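Local coordinates for protein Orf34 (Pseudomonas syringae pv. syringae, PDB 5KLP) that transfers acetyl groups from acetyl-CoA to serine, threonine and lysine residues of proteins including host tubulin, with inositol hexakisphosphate as cofactor, and so impairs host microtubules and immunity, at residues A[71-76]-A[332-336]; A[44-48]-A[61-65]; A[188-194]-A[325-329]; A[195-200]-A[259-263]. The protein carries 10 engineered substitutions. All coordinates share one frame. Numbering follows the deposited sequence.

Contact 1. Residues A[71-76]-A[332-336]. With IHP (inositol hexakisphosphate), chain D.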
# COMPACT_ATOMS: atom_id res chain seq x y z
N ALA A 71 10.55 -9.14 8.94
CA ALA A 71 11.75 -9.61 8.24
C ALA A 71 11.92 -8.88 6.91
O ALA A 71 13.02 -8.48 6.54
CB ALA A 71 11.70 -11.11 8.03
N MSE A 72 10.82 -8.70 6.19
CA MSE A 72 10.90 -8.02 4.91
C MSE A 72 11.16 -6.53 5.10
O MSE A 72 11.90 -5.92 4.33
CB MSE A 72 9.62 -8.25 4.11
CG MSE A 72 9.43 -9.69 3.69
SE MSE A 72 7.68 -9.99 2.87
CE MSE A 72 6.61 -10.20 4.48
N VAL A 73 10.57 -5.94 6.13
CA VAL A 73 10.83 -4.53 6.41
C VAL A 73 12.30 -4.29 6.73
O VAL A 73 12.93 -3.35 6.22
CB VAL A 73 9.97 -4.03 7.58
CG1 VAL A 73 10.51 -2.71 8.12
CG2 VAL A 73 8.52 -3.91 7.16
N TYR A 74 12.84 -5.16 7.58
CA TYR A 74 14.25 -5.10 7.98
C TYR A 74 15.18 -5.17 6.75
O TYR A 74 16.17 -4.45 6.66
CB TYR A 74 14.54 -6.22 8.98
CG TYR A 74 15.95 -6.20 9.53
CD1 TYR A 74 16.31 -5.26 10.48
CD2 TYR A 74 16.89 -7.14 9.14
CE1 TYR A 74 17.59 -5.23 11.01
CE2 TYR A 74 18.16 -7.13 9.66
CZ TYR A 74 18.51 -6.17 10.60
OH TYR A 74 19.77 -6.15 11.11
N ILE A 75 14.87 -6.07 5.82
CA ILE A 75 15.67 -6.23 4.61
C ILE A 75 15.56 -5.01 3.68
O ILE A 75 16.54 -4.49 3.16
CB ILE A 75 15.20 -7.47 3.79
CG1 ILE A 75 15.54 -8.78 4.52
CG2 ILE A 75 15.77 -7.45 2.39
CD1 ILE A 75 16.97 -8.95 4.85
N GLU A 76 14.34 -4.52 3.52
CA GLU A 76 14.12 -3.41 2.59
C GLU A 76 14.74 -2.11 3.12
O GLU A 76 15.25 -1.30 2.35
CB GLU A 76 12.63 -3.23 2.32
CG GLU A 76 11.98 -4.29 1.42
CD GLU A 76 12.59 -4.36 0.01
OE1 GLU A 76 13.39 -3.48 -0.37
OE2 GLU A 76 12.23 -5.29 -0.75
N GLU A 332 9.85 -10.41 -2.58
CA GLU A 332 10.22 -10.00 -1.23
C GLU A 332 10.83 -11.15 -0.42
O GLU A 332 11.80 -10.97 0.29
CB GLU A 332 9.02 -9.43 -0.51
CG GLU A 332 8.54 -8.15 -1.16
CD GLU A 332 9.69 -7.17 -1.37
OE1 GLU A 332 10.08 -6.53 -0.36
OE2 GLU A 332 10.20 -7.07 -2.51
N ILE A 333 10.24 -12.34 -0.54
CA ILE A 333 10.74 -13.51 0.17
C ILE A 333 12.14 -13.85 -0.33
O ILE A 333 13.06 -14.10 0.46
CB ILE A 333 9.79 -14.70 -0.00
CG1 ILE A 333 8.43 -14.34 0.61
CG2 ILE A 333 10.37 -15.97 0.63
CD1 ILE A 333 7.37 -15.39 0.40
N LYS A 334 12.30 -13.80 -1.65
CA LYS A 334 13.61 -13.98 -2.26
C LYS A 334 14.63 -12.97 -1.70
O LYS A 334 15.75 -13.34 -1.34
CB LYS A 334 13.51 -13.82 -3.78
CG LYS A 334 14.82 -14.08 -4.54
CD LYS A 334 14.71 -13.55 -5.97
CE LYS A 334 16.05 -13.61 -6.69
NZ LYS A 334 15.90 -13.39 -8.16
N ARG A 335 14.25 -11.71 -1.59
CA ARG A 335 15.17 -10.73 -1.03
C ARG A 335 15.55 -11.08 0.41
O ARG A 335 16.71 -10.93 0.81
CB ARG A 335 14.56 -9.34 -1.12
CG ARG A 335 14.64 -8.77 -2.53
CD ARG A 335 13.82 -7.48 -2.66
NE ARG A 335 13.86 -7.01 -4.03
CZ ARG A 335 13.20 -5.94 -4.48
NH1 ARG A 335 12.47 -5.22 -3.64
NH2 ARG A 335 13.29 -5.60 -5.75
N VAL A 336 14.59 -11.55 1.20
CA VAL A 336 14.88 -11.95 2.57
C VAL A 336 15.83 -13.16 2.60
O VAL A 336 16.85 -13.14 3.29
CB VAL A 336 13.61 -12.28 3.35
CG1 VAL A 336 13.98 -12.86 4.71
CG2 VAL A 336 12.78 -11.02 3.52
C1 IHP D . 12.72 -4.20 -8.59
C2 IHP D . 11.17 -4.10 -8.25
C3 IHP D . 10.05 -4.74 -9.15
C4 IHP D . 10.61 -5.41 -10.50
C5 IHP D . 11.97 -4.97 -11.00
C6 IHP D . 12.91 -5.17 -9.82
O11 IHP D . 13.29 -3.03 -8.74
P1 IHP D . 14.59 -2.32 -7.92
O21 IHP D . 14.31 -0.83 -7.70
O31 IHP D . 15.86 -2.45 -8.76
O41 IHP D . 14.89 -2.92 -6.56
O12 IHP D . 10.79 -2.84 -7.84
P2 IHP D . 10.24 -2.68 -6.26
O22 IHP D . 11.35 -3.11 -5.28
O32 IHP D . 9.78 -1.27 -5.88
O42 IHP D . 9.08 -3.68 -6.04
O13 IHP D . 9.22 -3.81 -9.41
P3 IHP D . 7.59 -3.51 -9.11
O23 IHP D . 7.12 -3.46 -7.65
O33 IHP D . 7.65 -2.09 -9.66
O43 IHP D . 6.64 -4.38 -9.91
O14 IHP D . 9.71 -5.34 -11.49
P4 IHP D . 8.73 -6.56 -11.89
O24 IHP D . 7.54 -6.66 -10.93
O34 IHP D . 8.21 -6.44 -13.34
O44 IHP D . 9.48 -7.90 -11.81
O15 IHP D . 12.02 -3.78 -11.63
P5 IHP D . 12.35 -3.61 -13.29
O25 IHP D . 12.25 -4.96 -14.01
O35 IHP D . 11.33 -2.65 -13.96
O45 IHP D . 13.75 -3.05 -13.56
O16 IHP D . 14.18 -5.17 -10.23
P6 IHP D . 15.37 -6.09 -9.60
O26 IHP D . 14.83 -7.46 -9.21
O36 IHP D . 16.52 -6.28 -10.60
O46 IHP D . 15.96 -5.43 -8.35

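Contact 2. Residues A[44-48]-A[61-65]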
# COMPACT_ATOMS: atom_id res chain seq x y z
N TYR A 44 6.57 -20.16 4.79
CA TYR A 44 6.02 -18.96 4.18
C TYR A 44 6.32 -18.93 2.69
O TYR A 44 5.45 -18.64 1.88
CB TYR A 44 6.58 -17.72 4.87
CG TYR A 44 6.05 -16.41 4.30
CD1 TYR A 44 4.69 -16.23 4.08
CD2 TYR A 44 6.90 -15.35 4.05
CE1 TYR A 44 4.20 -15.02 3.58
CE2 TYR A 44 6.43 -14.14 3.55
CZ TYR A 44 5.08 -13.98 3.32
OH TYR A 44 4.62 -12.77 2.82
N GLY A 45 7.57 -19.21 2.35
CA GLY A 45 7.97 -19.28 0.96
C GLY A 45 7.19 -20.31 0.16
O GLY A 45 6.77 -20.04 -0.96
N GLN A 46 6.98 -21.48 0.74
CA GLN A 46 6.28 -22.54 0.03
C GLN A 46 4.82 -22.18 -0.19
O GLN A 46 4.27 -22.42 -1.27
CB GLN A 46 6.39 -23.87 0.78
CG GLN A 46 5.87 -25.07 -0.00
CD GLN A 46 6.50 -25.18 -1.38
OE1 GLN A 46 7.72 -25.34 -1.51
NE2 GLN A 46 5.67 -25.11 -2.41
N ALA A 47 4.20 -21.58 0.82
CA ALA A 47 2.81 -21.14 0.71
C ALA A 47 2.67 -20.10 -0.39
O ALA A 47 1.73 -20.14 -1.19
CB ALA A 47 2.33 -20.56 2.04
N ALA A 48 3.60 -19.15 -0.43
CA ALA A 48 3.58 -18.09 -1.44
C ALA A 48 3.79 -18.68 -2.83
O ALA A 48 3.19 -18.22 -3.80
CB ALA A 48 4.63 -17.05 -1.15
N PHE A 61 -3.46 -15.10 3.64
CA PHE A 61 -2.17 -14.44 3.54
C PHE A 61 -2.05 -13.17 4.34
O PHE A 61 -0.94 -12.78 4.69
CB PHE A 61 -1.82 -14.21 2.07
CG PHE A 61 -1.11 -15.37 1.48
CD1 PHE A 61 -1.82 -16.49 1.07
CD2 PHE A 61 0.28 -15.38 1.40
CE1 PHE A 61 -1.15 -17.59 0.55
CE2 PHE A 61 0.95 -16.48 0.88
CZ PHE A 61 0.23 -17.59 0.45
N ALA A 62 -3.17 -12.54 4.67
CA ALA A 62 -3.10 -11.36 5.53
C ALA A 62 -2.36 -11.70 6.82
O ALA A 62 -1.48 -10.97 7.24
CB ALA A 62 -4.49 -10.81 5.83
N GLU A 63 -2.70 -12.83 7.43
CA GLU A 63 -2.03 -13.21 8.68
C GLU A 63 -0.59 -13.67 8.41
O GLU A 63 0.33 -13.27 9.13
CB GLU A 63 -2.86 -14.27 9.43
CG GLU A 63 -2.39 -15.72 9.34
CD GLU A 63 -3.51 -16.72 9.62
OE1 GLU A 63 -4.68 -16.29 9.73
OE2 GLU A 63 -3.22 -17.93 9.73
N LEU A 64 -0.38 -14.50 7.39
CA LEU A 64 0.96 -14.96 7.05
C LEU A 64 1.90 -13.82 6.64
O LEU A 64 3.04 -13.76 7.09
CB LEU A 64 0.92 -15.99 5.92
CG LEU A 64 0.62 -17.44 6.31
CD1 LEU A 64 0.61 -18.31 5.07
CD2 LEU A 64 1.66 -17.92 7.31
N ASP A 65 1.44 -12.93 5.76
CA ASP A 65 2.26 -11.79 5.38
C ASP A 65 2.64 -10.98 6.62
O ASP A 65 3.80 -10.59 6.79
CB ASP A 65 1.53 -10.87 4.39
CG ASP A 65 1.32 -11.50 3.03
OD1 ASP A 65 2.02 -12.47 2.67
OD2 ASP A 65 0.44 -10.99 2.29

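Contact 3. Residues A[188-194]-A[325-329]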
# COMPACT_ATOMS: atom_id res chain seq x y z
N ASP A 188 -4.39 -9.45 0.38
CA ASP A 188 -3.00 -9.12 0.03
C ASP A 188 -2.57 -7.74 0.52
O ASP A 188 -1.54 -7.22 0.09
CB ASP A 188 -2.79 -9.21 -1.49
CG ASP A 188 -3.06 -10.61 -2.03
OD1 ASP A 188 -2.41 -11.59 -1.59
OD2 ASP A 188 -3.94 -10.74 -2.90
N CYS A 189 -3.32 -7.16 1.45
CA CYS A 189 -3.11 -5.77 1.81
C CYS A 189 -1.75 -5.51 2.43
O CYS A 189 -1.20 -4.42 2.29
CB CYS A 189 -4.23 -5.31 2.75
SG CYS A 189 -5.71 -4.79 1.83
N VAL A 190 -1.18 -6.51 3.08
CA VAL A 190 0.16 -6.34 3.60
C VAL A 190 1.16 -6.15 2.46
O VAL A 190 2.05 -5.31 2.56
CB VAL A 190 0.61 -7.52 4.46
CG1 VAL A 190 2.03 -7.32 4.94
CG2 VAL A 190 -0.33 -7.70 5.67
N MSE A 191 1.01 -6.93 1.39
CA MSE A 191 1.93 -6.83 0.25
C MSE A 191 1.74 -5.49 -0.48
O MSE A 191 2.72 -4.87 -0.88
CB MSE A 191 1.72 -8.01 -0.71
CG MSE A 191 2.32 -9.33 -0.21
SE MSE A 191 4.25 -9.12 0.22
CE MSE A 191 4.11 -9.18 2.19
N TYR A 192 0.49 -5.04 -0.64
CA TYR A 192 0.27 -3.73 -1.26
C TYR A 192 0.89 -2.64 -0.40
O TYR A 192 1.53 -1.72 -0.90
CB TYR A 192 -1.22 -3.43 -1.48
CG TYR A 192 -1.80 -4.08 -2.71
CD1 TYR A 192 -1.59 -3.54 -3.97
CD2 TYR A 192 -2.52 -5.28 -2.61
CE1 TYR A 192 -2.11 -4.16 -5.11
CE2 TYR A 192 -3.04 -5.89 -3.74
CZ TYR A 192 -2.84 -5.33 -4.98
OH TYR A 192 -3.36 -5.96 -6.09
N SER A 193 0.69 -2.74 0.91
CA SER A 193 1.21 -1.73 1.82
C SER A 193 2.74 -1.69 1.80
O SER A 193 3.34 -0.61 1.83
CB SER A 193 0.69 -1.97 3.24
OG SER A 193 -0.72 -1.82 3.31
N LEU A 194 3.36 -2.87 1.78
CA LEU A 194 4.82 -2.94 1.71
C LEU A 194 5.31 -2.37 0.39
O LEU A 194 6.24 -1.56 0.35
CB LEU A 194 5.31 -4.40 1.89
CG LEU A 194 6.81 -4.64 1.70
CD1 LEU A 194 7.60 -3.77 2.68
CD2 LEU A 194 7.18 -6.12 1.88
N ILE A 325 0.68 -8.97 -7.74
CA ILE A 325 1.00 -8.74 -6.33
C ILE A 325 1.57 -10.02 -5.70
O ILE A 325 2.41 -9.97 -4.80
CB ILE A 325 -0.22 -8.25 -5.51
CG1 ILE A 325 0.24 -7.69 -4.16
CG2 ILE A 325 -1.25 -9.37 -5.30
CD1 ILE A 325 1.19 -6.51 -4.24
N ASP A 326 1.13 -11.17 -6.21
CA ASP A 326 1.64 -12.46 -5.73
C ASP A 326 3.09 -12.63 -6.20
O ASP A 326 3.91 -13.25 -5.52
CB ASP A 326 0.73 -13.58 -6.23
CG ASP A 326 -0.72 -13.38 -5.77
OD1 ASP A 326 -0.96 -13.17 -4.54
OD2 ASP A 326 -1.62 -13.34 -6.63
N GLY A 327 3.40 -12.04 -7.35
CA GLY A 327 4.76 -11.98 -7.84
C GLY A 327 5.63 -11.10 -6.95
O GLY A 327 6.79 -11.43 -6.67
N PHE A 328 5.08 -9.97 -6.51
CA PHE A 328 5.80 -9.10 -5.60
C PHE A 328 6.15 -9.84 -4.29
O PHE A 328 7.25 -9.68 -3.76
CB PHE A 328 4.99 -7.82 -5.31
CG PHE A 328 5.63 -6.93 -4.28
CD1 PHE A 328 6.78 -6.22 -4.57
CD2 PHE A 328 5.10 -6.83 -3.00
CE1 PHE A 328 7.39 -5.41 -3.62
CE2 PHE A 328 5.70 -6.04 -2.04
CZ PHE A 328 6.85 -5.32 -2.35
N ARG A 329 5.23 -10.66 -3.80
CA ARG A 329 5.49 -11.42 -2.57
C ARG A 329 6.68 -12.37 -2.76
O ARG A 329 7.52 -12.47 -1.87
CB ARG A 329 4.26 -12.19 -2.11
CG ARG A 329 4.46 -12.97 -0.80
CD ARG A 329 3.10 -13.41 -0.22
NE ARG A 329 2.19 -13.63 -1.33
CZ ARG A 329 0.98 -13.12 -1.46
NH1 ARG A 329 0.43 -12.35 -0.52
NH2 ARG A 329 0.30 -13.40 -2.54
O HOH W 1 -3.72 -12.01 -5.61

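Contact 4. Residues A[195-200]-A[259-263]. With IHP (inositol hexakisphosphate), chain D.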
# COMPACT_ATOMS: atom_id res chain seq x y z
N ASN A 195 4.68 -2.78 -0.70
CA ASN A 195 5.05 -2.24 -2.01
C ASN A 195 4.88 -0.74 -2.04
O ASN A 195 5.72 -0.01 -2.58
CB ASN A 195 4.23 -2.88 -3.13
CG ASN A 195 4.67 -2.40 -4.51
OD1 ASN A 195 4.14 -1.43 -5.04
ND2 ASN A 195 5.68 -3.06 -5.07
N TYR A 196 3.79 -0.27 -1.45
CA TYR A 196 3.48 1.15 -1.43
C TYR A 196 4.52 1.97 -0.65
O TYR A 196 4.85 3.09 -1.04
CB TYR A 196 2.09 1.37 -0.84
CG TYR A 196 0.97 1.21 -1.87
CD1 TYR A 196 1.22 0.64 -3.13
CD2 TYR A 196 -0.32 1.67 -1.59
CE1 TYR A 196 0.21 0.51 -4.07
CE2 TYR A 196 -1.34 1.55 -2.53
CZ TYR A 196 -1.07 0.98 -3.77
OH TYR A 196 -2.09 0.88 -4.69
N ALA A 197 5.02 1.39 0.43
CA ALA A 197 6.07 2.05 1.22
C ALA A 197 7.31 2.26 0.36
O ALA A 197 7.89 3.34 0.33
CB ALA A 197 6.43 1.23 2.47
N ILE A 198 7.72 1.20 -0.34
CA ILE A 198 8.87 1.29 -1.25
C ILE A 198 8.63 2.33 -2.34
O ILE A 198 9.53 3.11 -2.68
CB ILE A 198 9.19 -0.07 -1.90
CG1 ILE A 198 9.49 -1.12 -0.83
CG2 ILE A 198 10.37 0.07 -2.87
CD1 ILE A 198 9.63 -2.54 -1.36
N LYS A 199 7.42 2.34 -2.92
CA LYS A 199 7.12 3.31 -3.99
C LYS A 199 7.09 4.74 -3.46
O LYS A 199 7.47 5.68 -4.15
CB LYS A 199 5.78 2.98 -4.67
CG LYS A 199 5.75 1.63 -5.39
CD LYS A 199 6.96 1.46 -6.31
CE LYS A 199 6.86 0.20 -7.13
NZ LYS A 199 8.08 -0.01 -7.95
N ALA A 200 6.64 4.90 -2.22
CA ALA A 200 6.58 6.22 -1.59
C ALA A 200 7.99 6.76 -1.41
O ALA A 200 8.23 7.94 -1.55
CB ALA A 200 5.87 6.14 -0.27
N ASP A 259 3.18 4.10 -10.54
CA ASP A 259 3.82 3.09 -9.68
C ASP A 259 2.81 2.37 -8.81
O ASP A 259 2.90 1.16 -8.59
CB ASP A 259 4.83 3.76 -8.74
CG ASP A 259 5.94 4.47 -9.48
OD1 ASP A 259 5.64 5.31 -10.37
OD2 ASP A 259 7.11 4.23 -9.13
N PHE A 260 1.83 3.13 -8.31
CA PHE A 260 0.90 2.60 -7.31
C PHE A 260 -0.18 1.73 -7.92
O PHE A 260 -1.02 1.18 -7.21
CB PHE A 260 0.31 3.77 -6.50
CG PHE A 260 1.32 4.38 -5.56
CD1 PHE A 260 2.25 5.30 -6.03
CD2 PHE A 260 1.39 3.96 -4.22
CE1 PHE A 260 3.21 5.84 -5.17
CE2 PHE A 260 2.33 4.49 -3.36
CZ PHE A 260 3.25 5.43 -3.83
N TYR A 261 -0.15 1.55 -9.24
CA TYR A 261 -1.16 0.73 -9.90
C TYR A 261 -0.57 -0.48 -10.61
O TYR A 261 -1.31 -1.26 -11.21
CB TYR A 261 -1.99 1.59 -10.88
CG TYR A 261 -2.99 2.43 -10.11
CD1 TYR A 261 -4.21 1.88 -9.71
CD2 TYR A 261 -2.69 3.73 -9.70
CE1 TYR A 261 -5.11 2.61 -8.96
CE2 TYR A 261 -3.59 4.47 -8.95
CZ TYR A 261 -4.80 3.91 -8.59
OH TYR A 261 -5.70 4.62 -7.84
N LYS A 262 0.74 -0.65 -10.52
CA LYS A 262 1.41 -1.76 -11.18
C LYS A 262 0.92 -3.15 -10.74
O LYS A 262 0.96 -4.11 -11.52
CB LYS A 262 2.93 -1.66 -10.95
CG LYS A 262 3.61 -0.56 -11.72
CD LYS A 262 5.12 -0.61 -11.55
CE LYS A 262 5.74 -1.78 -12.34
NZ LYS A 262 7.24 -1.75 -12.30
N HIS A 263 0.48 -3.27 -9.49
CA HIS A 263 0.01 -4.57 -8.97
C HIS A 263 -1.50 -4.65 -8.87
O HIS A 263 -2.03 -5.55 -8.20
CB HIS A 263 0.66 -4.84 -7.61
CG HIS A 263 2.15 -4.88 -7.68
ND1 HIS A 263 2.83 -5.85 -8.38
CD2 HIS A 263 3.09 -4.03 -7.21
CE1 HIS A 263 4.12 -5.62 -8.31
NE2 HIS A 263 4.31 -4.52 -7.61
C1 IHP D . 12.72 -4.20 -8.59
C2 IHP D . 11.17 -4.10 -8.25
C3 IHP D . 10.05 -4.74 -9.15
C4 IHP D . 10.61 -5.41 -10.50
C5 IHP D . 11.97 -4.97 -11.00
C6 IHP D . 12.91 -5.17 -9.82
O11 IHP D . 13.29 -3.03 -8.74
P1 IHP D . 14.59 -2.32 -7.92
O21 IHP D . 14.31 -0.83 -7.70
O31 IHP D . 15.86 -2.45 -8.76
O41 IHP D . 14.89 -2.92 -6.56
O12 IHP D . 10.79 -2.84 -7.84
P2 IHP D . 10.24 -2.68 -6.26
O22 IHP D . 11.35 -3.11 -5.28
O32 IHP D . 9.78 -1.27 -5.88
O42 IHP D . 9.08 -3.68 -6.04
O13 IHP D . 9.22 -3.81 -9.41
P3 IHP D . 7.59 -3.51 -9.11
O23 IHP D . 7.12 -3.46 -7.65
O33 IHP D . 7.65 -2.09 -9.66
O43 IHP D . 6.64 -4.38 -9.91
O14 IHP D . 9.71 -5.34 -11.49
P4 IHP D . 8.73 -6.56 -11.89
O24 IHP D . 7.54 -6.66 -10.93
O34 IHP D . 8.21 -6.44 -13.34
O44 IHP D . 9.48 -7.90 -11.81
O15 IHP D . 12.02 -3.78 -11.63
P5 IHP D . 12.35 -3.61 -13.29
O25 IHP D . 12.25 -4.96 -14.01
O35 IHP D . 11.33 -2.65 -13.96
O45 IHP D . 13.75 -3.05 -13.56
O16 IHP D . 14.18 -5.17 -10.23
P6 IHP D . 15.37 -6.09 -9.60
O26 IHP D . 14.83 -7.46 -9.21
O36 IHP D . 16.52 -6.28 -10.60
O46 IHP D . 15.96 -5.43 -8.35
O HOH W 2 2.01 -0.65 -6.59
O HOH W 3 8.74 2.28 -9.43

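Contact 1. Residues A[71-76]-A[332-336]
Two carboxyl groups face each other at very short range: Glu76 OE2 lies 2.5 Å from Glu332 OE1. Arg335 lies beside both. Its NH1 donates a hydrogen bond to Glu76 OE2 (2.9 Å) within a salt bridge, while the 3.1 Å approach of Arg335 NH1 to Glu332 OE2 is charge pairing alone, that oxygen lying well out of the guanidinium plane. The other carboxylate oxygen of Glu76, OE1, is salt-bridged to Arg79, itself a residue of the inositol hexakisphosphate binding site. The helices that carry these residues, 61-79 and 324-340, cross at 69° with segment axes 9.3 Å apart, and the salt-bridge network lies on the ligand-facing side of the joint, where Arg335 belongs to the inositol hexakisphosphate pocket. There Arg335 NH1 and NH2 both donate to phosphate oxygen O22 of IHP, at 2.9 and 3.2 Å. Farther from the ligand the joint turns apolar. Val336 CG2 rests 3.6 Å from CG of Met72, a selenomethionine, and 3.7 Å from Ile75 CG1; Met72 SE comes within 3.7 Å of Glu332 CB. Ile75 CG2 also touches the backbone oxygen Arg335 O at 3.9 Å. Met191 and Leu194 of helix 189-202 pack against Met72 from outside the pair.

Contact 2. Residues A[44-48]-A[61-65]
Small alanines against a phenylalanine and a leucine make up the apolar centre. Ala47 CB packs 4.0 Å from Phe61 CZ and 4.1 Å from Leu64 CD1, and Ala48 CB lies 4.2 Å from Phe61 CE2. The Phe61 ring enters edge first: Ala47 O, 3.4 Å from Phe61 CZ, and Ala48 N, 3.8 Å from the same atom, both lie near the ring plane, so the ring tip abuts the backbone of the opposing helix. Next outward comes Tyr44, whose CE1 is 4.1 Å from Leu64 CB and 3.9 Å from the backbone oxygen Leu64 O. Helices 40-53 and 61-79, joined by a short connection, form an antiparallel helical hairpin; the segment axes make an angle of 146° and approach to 11.3 Å. This separation leaves side chains rather than close backbones to fill the gap, and Tyr44 and Phe61 reach across it from opposite helices. At the polar edge Tyr44 OH donates a 2.6 Å hydrogen bond to Asp65 OD1. CA-to-CB of Asp65 points away overall from 44-48, yet its carboxylate reaches the tyrosine hydroxyl. The other oxygen, Asp65 OD2, is salt-bridged to Arg329 of helix 324-340, and the Tyr44 ring stacks with His68. The nearest side-chain atoms of Asp65 and the active-site residue Cys189 are about 7 Å apart.

Contact 3. Residues A[188-194]-A[325-329]
Met191, a selenomethionine, and Ile325 bury the most surface here, 92 and 89 Å², followed by Phe328 with 62 Å². They join the start of helix 189-202, which carries the active-site Cys189, to helix 324-340; the segment axes cross at 75°, 9.7 Å apart. Met191 CB meets Ile325 CG1 at 3.8 Å, and its SE lies 4.0 Å from Phe328 CD2 in an oblique Met-aromatic contact. Ile325 CG1 also sits over the face of the Tyr192 ring, 3.9 Å from its centroid, as a CH-pi contact, while Tyr192 OH reaches out to His263 O. The Phe328 ring continues to Leu194, whose CG is 4.1 Å from Phe328 CZ, and touches the bound inositol hexakisphosphate. Beside this apolar patch, Arg329 NH1 donates to Asp188 OD1 (3.1 Å) in a salt bridge and has a second one with Asp65 of helix 61-79; a water gives hydrogen bonds to Asp188 OD2 (3.0 Å) and Asp326 OD2 (2.7 Å). Arg51 pairs with both aspartates. Asp188 stands at the N-cap position, yet its side chain makes no capping bond; its carboxylate faces Arg329, Arg51 and a water instead, so charge pairing ties the N-terminal end of helix 189-202 to helix 324-340.

Contact 4. Residues A[195-200]-A[259-263]
One side of the inositol hexakisphosphate pocket is built where helix 189-202 meets the 259-263 segment, whose first three residues are 3-10. Asn195 ND2 and His263 NE2 both donate to phosphate oxygen O23 of IHP, each at 3.0 Å, while Lys199 NZ and Lys262 NZ converge on O33 of IHP, both at 2.7 Å; Lys199 NZ also gives a 3.0 Å bond to IHP O32. Beneath these polar ends Phe260 fills the joint, with 112 Å² covered. Its ring edge points at the face of Tyr196 in a T-shaped pair, centroids 4.8 Å apart and planes at 65°, and Lys199 CB lies over the face of the Phe260 ring, 4.0 Å from its centroid, as a CH-pi contact. Tyr196 OH donates to Phe260 O at 2.8 Å. Two waters complete the seam: one donates to Asn195 OD1 (2.7 Å) and Asp259 O (2.8 Å), the other accepts from Lys199 NZ (2.8 Å) and donates to Asp259 OD2 (2.6 Å). Lys199 NZ and Asp259 OD2 are 4.5 Å apart, beyond a direct salt bridge. His263 ND1 is hydrogen-bonded to Ser324, and His263 meets Phe328 of helix 324-340. Because helix and loop supply donors to the same phosphate oxygens, the anion bridges them, consistent with an allosteric cofactor; Lys262, unmodified here, is an autoacetylation site, and acetylation would remove its charge.

How the contacts relate
Contacts 3 and 4, centred about 8 and 6 Å from the chain centre, are deep and consecutive on helix 189-202; contacts 1 and 2 lie about 16 and 17 Å out and share helix 61-79. Contact 2 is nevertheless buried, whereas contact 1 is partly buried. Helix 324-340 serves both contacts 1 and 3. Contacts 1 and 4 hydrogen-bond IHP from different depths, the first through an arginine salt-bridged to glutamate, the second through lysines, a histidine and an asparagine; contact 3 touches it through Phe328 and combines an apolar core with salt bridges. Contact 2, about 20 Å from contact 4 between centres, is mostly apolar and connects to contact 3 through the Asp65-Arg329 salt bridge.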